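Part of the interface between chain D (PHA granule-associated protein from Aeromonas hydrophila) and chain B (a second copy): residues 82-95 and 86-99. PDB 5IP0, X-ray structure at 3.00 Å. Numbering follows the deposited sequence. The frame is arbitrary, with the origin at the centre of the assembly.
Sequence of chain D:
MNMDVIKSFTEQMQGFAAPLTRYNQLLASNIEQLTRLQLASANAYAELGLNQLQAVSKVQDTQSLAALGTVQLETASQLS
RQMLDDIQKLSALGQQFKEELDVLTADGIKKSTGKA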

# COMPACT_ATOMS: atom_id res chain seq x y z
N GLN D 82 -5.82 -17.94 3.21
CA GLN D 82 -5.25 -16.60 3.16
C GLN D 82 -6.24 -15.61 2.56
O GLN D 82 -6.58 -14.60 3.18
CB GLN D 82 -3.93 -16.60 2.39
CG GLN D 82 -3.24 -15.22 2.25
CD GLN D 82 -2.76 -14.63 3.58
OE1 GLN D 82 -3.02 -13.47 3.88
NE2 GLN D 82 -2.04 -15.43 4.35
N MET D 83 -6.76 -15.92 1.36
CA MET D 83 -7.65 -14.98 0.68
C MET D 83 -8.91 -14.68 1.49
O MET D 83 -9.34 -13.52 1.59
CB MET D 83 -8.03 -15.55 -0.69
CG MET D 83 -9.34 -15.03 -1.23
SD MET D 83 -9.72 -15.79 -2.82
CE MET D 83 -11.49 -15.95 -2.69
N LEU D 84 -9.53 -15.71 2.07
CA LEU D 84 -10.76 -15.47 2.83
C LEU D 84 -10.51 -14.67 4.10
O LEU D 84 -11.23 -13.70 4.39
CB LEU D 84 -11.44 -16.80 3.13
CG LEU D 84 -12.08 -17.29 1.84
CD1 LEU D 84 -12.52 -18.71 2.00
CD2 LEU D 84 -13.26 -16.38 1.45
N ASP D 85 -9.48 -15.04 4.86
CA ASP D 85 -9.15 -14.31 6.08
C ASP D 85 -8.77 -12.87 5.77
O ASP D 85 -9.03 -11.96 6.56
CB ASP D 85 -8.05 -15.04 6.84
CG ASP D 85 -7.88 -14.53 8.26
OD1 ASP D 85 -8.78 -13.79 8.75
OD2 ASP D 85 -6.86 -14.88 8.89
N ASP D 86 -8.09 -12.65 4.64
CA ASP D 86 -7.77 -11.30 4.19
C ASP D 86 -9.04 -10.50 3.94
O ASP D 86 -9.14 -9.33 4.34
CB ASP D 86 -6.90 -11.36 2.93
CG ASP D 86 -5.41 -11.53 3.24
OD1 ASP D 86 -5.02 -11.39 4.43
OD2 ASP D 86 -4.63 -11.84 2.30
N ILE D 87 -10.02 -11.11 3.27
CA ILE D 87 -11.31 -10.44 3.08
C ILE D 87 -11.93 -10.09 4.43
O ILE D 87 -12.48 -8.99 4.61
CB ILE D 87 -12.25 -11.32 2.24
CG1 ILE D 87 -11.65 -11.56 0.86
CG2 ILE D 87 -13.60 -10.66 2.10
CD1 ILE D 87 -12.53 -12.36 -0.08
N GLN D 88 -11.84 -10.99 5.41
CA GLN D 88 -12.41 -10.70 6.73
C GLN D 88 -11.69 -9.53 7.40
O GLN D 88 -12.35 -8.62 7.92
CB GLN D 88 -12.37 -11.95 7.61
CG GLN D 88 -13.09 -11.82 8.96
CD GLN D 88 -14.62 -11.82 8.85
OE1 GLN D 88 -15.26 -12.88 8.94
NE2 GLN D 88 -15.21 -10.63 8.68
N LYS D 89 -10.35 -9.53 7.41
CA LYS D 89 -9.64 -8.39 7.99
C LYS D 89 -10.06 -7.09 7.34
O LYS D 89 -10.32 -6.09 8.03
CB LYS D 89 -8.12 -8.58 7.91
CG LYS D 89 -7.59 -9.42 9.03
CD LYS D 89 -6.14 -9.85 8.91
CE LYS D 89 -5.99 -11.27 8.40
NZ LYS D 89 -4.57 -11.71 8.46
N LEU D 90 -10.13 -7.07 6.01
CA LEU D 90 -10.51 -5.85 5.32
C LEU D 90 -11.93 -5.42 5.67
O LEU D 90 -12.19 -4.23 5.90
CB LEU D 90 -10.35 -6.04 3.82
CG LEU D 90 -10.62 -4.81 2.98
CD1 LEU D 90 -9.86 -3.62 3.51
CD2 LEU D 90 -10.17 -5.14 1.60
N SER D 91 -12.88 -6.36 5.71
CA SER D 91 -14.24 -6.00 6.09
C SER D 91 -14.26 -5.40 7.48
O SER D 91 -14.88 -4.36 7.70
CB SER D 91 -15.17 -7.22 6.01
OG SER D 91 -15.02 -8.04 7.15
N ALA D 92 -13.53 -6.02 8.40
CA ALA D 92 -13.45 -5.49 9.75
C ALA D 92 -12.94 -4.06 9.75
O ALA D 92 -13.51 -3.18 10.39
CB ALA D 92 -12.53 -6.39 10.57
N LEU D 93 -11.87 -3.82 8.99
CA LEU D 93 -11.28 -2.48 8.88
C LEU D 93 -12.28 -1.46 8.35
O LEU D 93 -12.35 -0.33 8.86
CB LEU D 93 -10.06 -2.59 7.96
CG LEU D 93 -9.01 -1.50 7.81
CD1 LEU D 93 -8.83 -0.75 9.10
CD2 LEU D 93 -7.71 -2.17 7.39
N GLY D 94 -13.07 -1.84 7.33
CA GLY D 94 -14.07 -0.93 6.79
C GLY D 94 -15.22 -0.67 7.74
O GLY D 94 -15.69 0.46 7.88
N GLN D 95 -15.68 -1.73 8.41
CA GLN D 95 -16.68 -1.66 9.46
C GLN D 95 -16.27 -0.69 10.58
O GLN D 95 -17.02 0.23 10.93
CB GLN D 95 -16.88 -3.07 10.03
CG GLN D 95 -18.23 -3.28 10.63
CD GLN D 95 -19.29 -3.40 9.58
OE1 GLN D 95 -19.19 -4.24 8.67
NE2 GLN D 95 -20.31 -2.53 9.65
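Chain B (86-99) DIQKLSALGQQFKE

Two identical helices that pack antiparallel about a near-twofold register bring the same few residues together twice, once in each direction, and the contact between these two copies of a PHA granule-associated protein is a clear example. At its centre stand two isoleucines, I87(D) and I87(B), each with the largest area covered by the other stretch (84 Å² and 88 Å²). Both adopt the same rotamer, m for chi1 and t for chi2, and both direct the CA-to-CB bond toward the partner helix. In one direction CG2 of I87(D) rests 3.6 Å from CB of S91(B); in the other, CG2 of I87(B) lies 3.5 Å from CB of S91(D). The delta methyls repeat the pattern: CD1 of I87(D) is 4.0 Å from CG of L90(B), and CD1 of I87(B) is 3.9 Å from CG of L90(D), coming still nearer, at 3.5 Å, to the carbonyl O of L90(D).

The backbone explains this reciprocity. Chain B is helical throughout 86-99, with phi and psi near -63° and -42° and an unbroken run of i to i+4 hydrogen bonds from L90(B) N to D86(B) O through E99(B) N to Q95(B) O; its helix extends beyond both ends of the stretch, as does that of chain D. The N-to-C directions differ by 162°, with a signed crossing angle of -162°, and the axes approach to 10.1 Å. In register, CA of I87(D) is 6.2 Å from CA of S91(B), while CA of S91(D) is 6.0 Å from CA of I87(B). As chain D advances, chain B therefore recedes, and CA of L84(D) falls 6.5 Å from CA of G94(B).

Glycine marks where the isoleucine side chains need room. A beta carbon on G94(B) would lie about 2.8 Å from CD1 of I87(D), and one on G94(D) about 3.0 Å from CD1 of I87(B), so either would clash. The bare backbone of G94(B) also admits M83(D), whose CE lies 3.5 Å from CA of G94(B), and L84(D), whose CD2 lies 3.7 Å from O of G94(B). Beyond the glycine, CE of M83(D) meets CD2 of F97(B) at 3.9 Å, approaching the ring obliquely. F97(B) itself has chi1 at t and sends its CA-to-CB bond toward chain D.

Toward the edge the contact becomes more exposed without becoming polar in its bonding. K98(B), extended with all four chi angles at t, lays its aliphatic chain against L84(D), with CD 3.5 Å from CD1 of that leucine. S91(D) turns its hydroxyl back to its own helix: OG donates to O of Q88(D) at 2.8 Å and accepts a weak hydrogen bond from NE2 of Q88(D) at 3.0 Å. No hydrogen bond joins the two stretches. The 517 Å² buried between them is thus held by the fit of side chains against one another and against backbone.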

# COMPACT_ATOMS: atom_id res chain seq x y z
N ASP B 86 -18.31 -2.38 -1.70
CA ASP B 86 -17.33 -3.12 -2.49
C ASP B 86 -16.79 -4.32 -1.71
O ASP B 86 -16.55 -5.39 -2.28
CB ASP B 86 -16.19 -2.21 -2.95
CG ASP B 86 -16.59 -1.29 -4.13
OD1 ASP B 86 -17.64 -1.51 -4.76
OD2 ASP B 86 -15.83 -0.34 -4.43
N ILE B 87 -16.63 -4.16 -0.39
CA ILE B 87 -16.20 -5.29 0.44
C ILE B 87 -17.29 -6.35 0.50
O ILE B 87 -17.01 -7.55 0.58
CB ILE B 87 -15.79 -4.82 1.85
CG1 ILE B 87 -14.54 -3.94 1.81
CG2 ILE B 87 -15.51 -6.00 2.74
CD1 ILE B 87 -14.18 -3.33 3.16
N GLN B 88 -18.56 -5.93 0.46
CA GLN B 88 -19.65 -6.90 0.40
C GLN B 88 -19.57 -7.73 -0.87
O GLN B 88 -19.54 -8.97 -0.82
CB GLN B 88 -21.00 -6.18 0.52
CG GLN B 88 -21.37 -5.77 1.96
CD GLN B 88 -22.77 -5.16 2.08
OE1 GLN B 88 -23.27 -4.52 1.15
NE2 GLN B 88 -23.40 -5.35 3.24
N LYS B 89 -19.52 -7.06 -2.03
CA LYS B 89 -19.47 -7.77 -3.31
C LYS B 89 -18.29 -8.73 -3.35
O LYS B 89 -18.42 -9.89 -3.75
CB LYS B 89 -19.38 -6.79 -4.47
CG LYS B 89 -20.55 -5.84 -4.57
CD LYS B 89 -20.36 -4.83 -5.69
CE LYS B 89 -21.51 -3.83 -5.70
NZ LYS B 89 -21.25 -2.66 -6.59
N LEU B 90 -17.12 -8.23 -2.92
CA LEU B 90 -15.92 -9.05 -2.91
C LEU B 90 -16.10 -10.28 -2.04
O LEU B 90 -15.83 -11.41 -2.47
CB LEU B 90 -14.73 -8.23 -2.44
CG LEU B 90 -13.50 -9.07 -2.14
CD1 LEU B 90 -12.99 -9.70 -3.43
CD2 LEU B 90 -12.43 -8.23 -1.47
N SER B 91 -16.59 -10.08 -0.81
CA SER B 91 -16.73 -11.21 0.11
C SER B 91 -17.74 -12.22 -0.41
O SER B 91 -17.60 -13.42 -0.15
CB SER B 91 -17.14 -10.71 1.49
OG SER B 91 -17.12 -11.78 2.41
N ALA B 92 -18.76 -11.76 -1.14
CA ALA B 92 -19.67 -12.69 -1.80
C ALA B 92 -18.93 -13.53 -2.84
O ALA B 92 -19.08 -14.75 -2.88
CB ALA B 92 -20.82 -11.92 -2.45
N LEU B 93 -18.13 -12.87 -3.68
CA LEU B 93 -17.31 -13.62 -4.63
C LEU B 93 -16.48 -14.68 -3.91
O LEU B 93 -16.50 -15.86 -4.29
CB LEU B 93 -16.40 -12.65 -5.38
CG LEU B 93 -15.96 -12.95 -6.82
CD1 LEU B 93 -14.82 -12.00 -7.18
CD2 LEU B 93 -15.56 -14.41 -7.04
N GLY B 94 -15.76 -14.28 -2.87
CA GLY B 94 -14.88 -15.21 -2.18
C GLY B 94 -15.63 -16.36 -1.54
O GLY B 94 -15.15 -17.50 -1.54
N GLN B 95 -16.82 -16.08 -1.00
CA GLN B 95 -17.59 -17.08 -0.26
C GLN B 95 -18.25 -18.09 -1.20
O GLN B 95 -18.26 -19.29 -0.91
CB GLN B 95 -18.63 -16.40 0.62
CG GLN B 95 -19.38 -17.35 1.54
CD GLN B 95 -20.20 -16.61 2.59
OE1 GLN B 95 -20.00 -15.41 2.81
NE2 GLN B 95 -21.12 -17.33 3.23
N GLN B 96 -18.81 -17.61 -2.31
CA GLN B 96 -19.26 -18.52 -3.37
C GLN B 96 -18.12 -19.40 -3.84
O GLN B 96 -18.26 -20.63 -3.97
CB GLN B 96 -19.83 -17.70 -4.53
CG GLN B 96 -20.68 -18.50 -5.51
CD GLN B 96 -22.16 -18.48 -5.16
OE1 GLN B 96 -22.80 -17.43 -5.21
NE2 GLN B 96 -22.70 -19.64 -4.78
N PHE B 97 -16.95 -18.79 -4.06
CA PHE B 97 -15.79 -19.54 -4.52
C PHE B 97 -15.34 -20.58 -3.49
O PHE B 97 -14.88 -21.66 -3.86
CB PHE B 97 -14.66 -18.58 -4.84
CG PHE B 97 -13.45 -19.27 -5.34
CD1 PHE B 97 -13.48 -19.91 -6.56
CD2 PHE B 97 -12.30 -19.32 -4.57
CE1 PHE B 97 -12.37 -20.56 -7.02
CE2 PHE B 97 -11.20 -19.97 -5.02
CZ PHE B 97 -11.22 -20.60 -6.25
N LYS B 98 -15.48 -20.27 -2.20
CA LYS B 98 -15.13 -21.25 -1.18
C LYS B 98 -16.15 -22.38 -1.11
O LYS B 98 -15.79 -23.53 -0.83
CB LYS B 98 -14.99 -20.62 0.20
CG LYS B 98 -14.57 -21.66 1.25
CD LYS B 98 -14.89 -21.25 2.67
CE LYS B 98 -14.40 -22.33 3.63
NZ LYS B 98 -14.36 -21.86 5.05
N GLU B 99 -17.44 -22.07 -1.31
CA GLU B 99 -18.43 -23.13 -1.38
C GLU B 99 -18.08 -24.12 -2.49
O GLU B 99 -18.08 -25.34 -2.28
CB GLU B 99 -19.83 -22.54 -1.59
CG GLU B 99 -20.99 -23.52 -1.31
CD GLU B 99 -22.38 -22.89 -1.42
OE1 GLU B 99 -23.31 -23.34 -0.71
OE2 GLU B 99 -22.54 -21.94 -2.21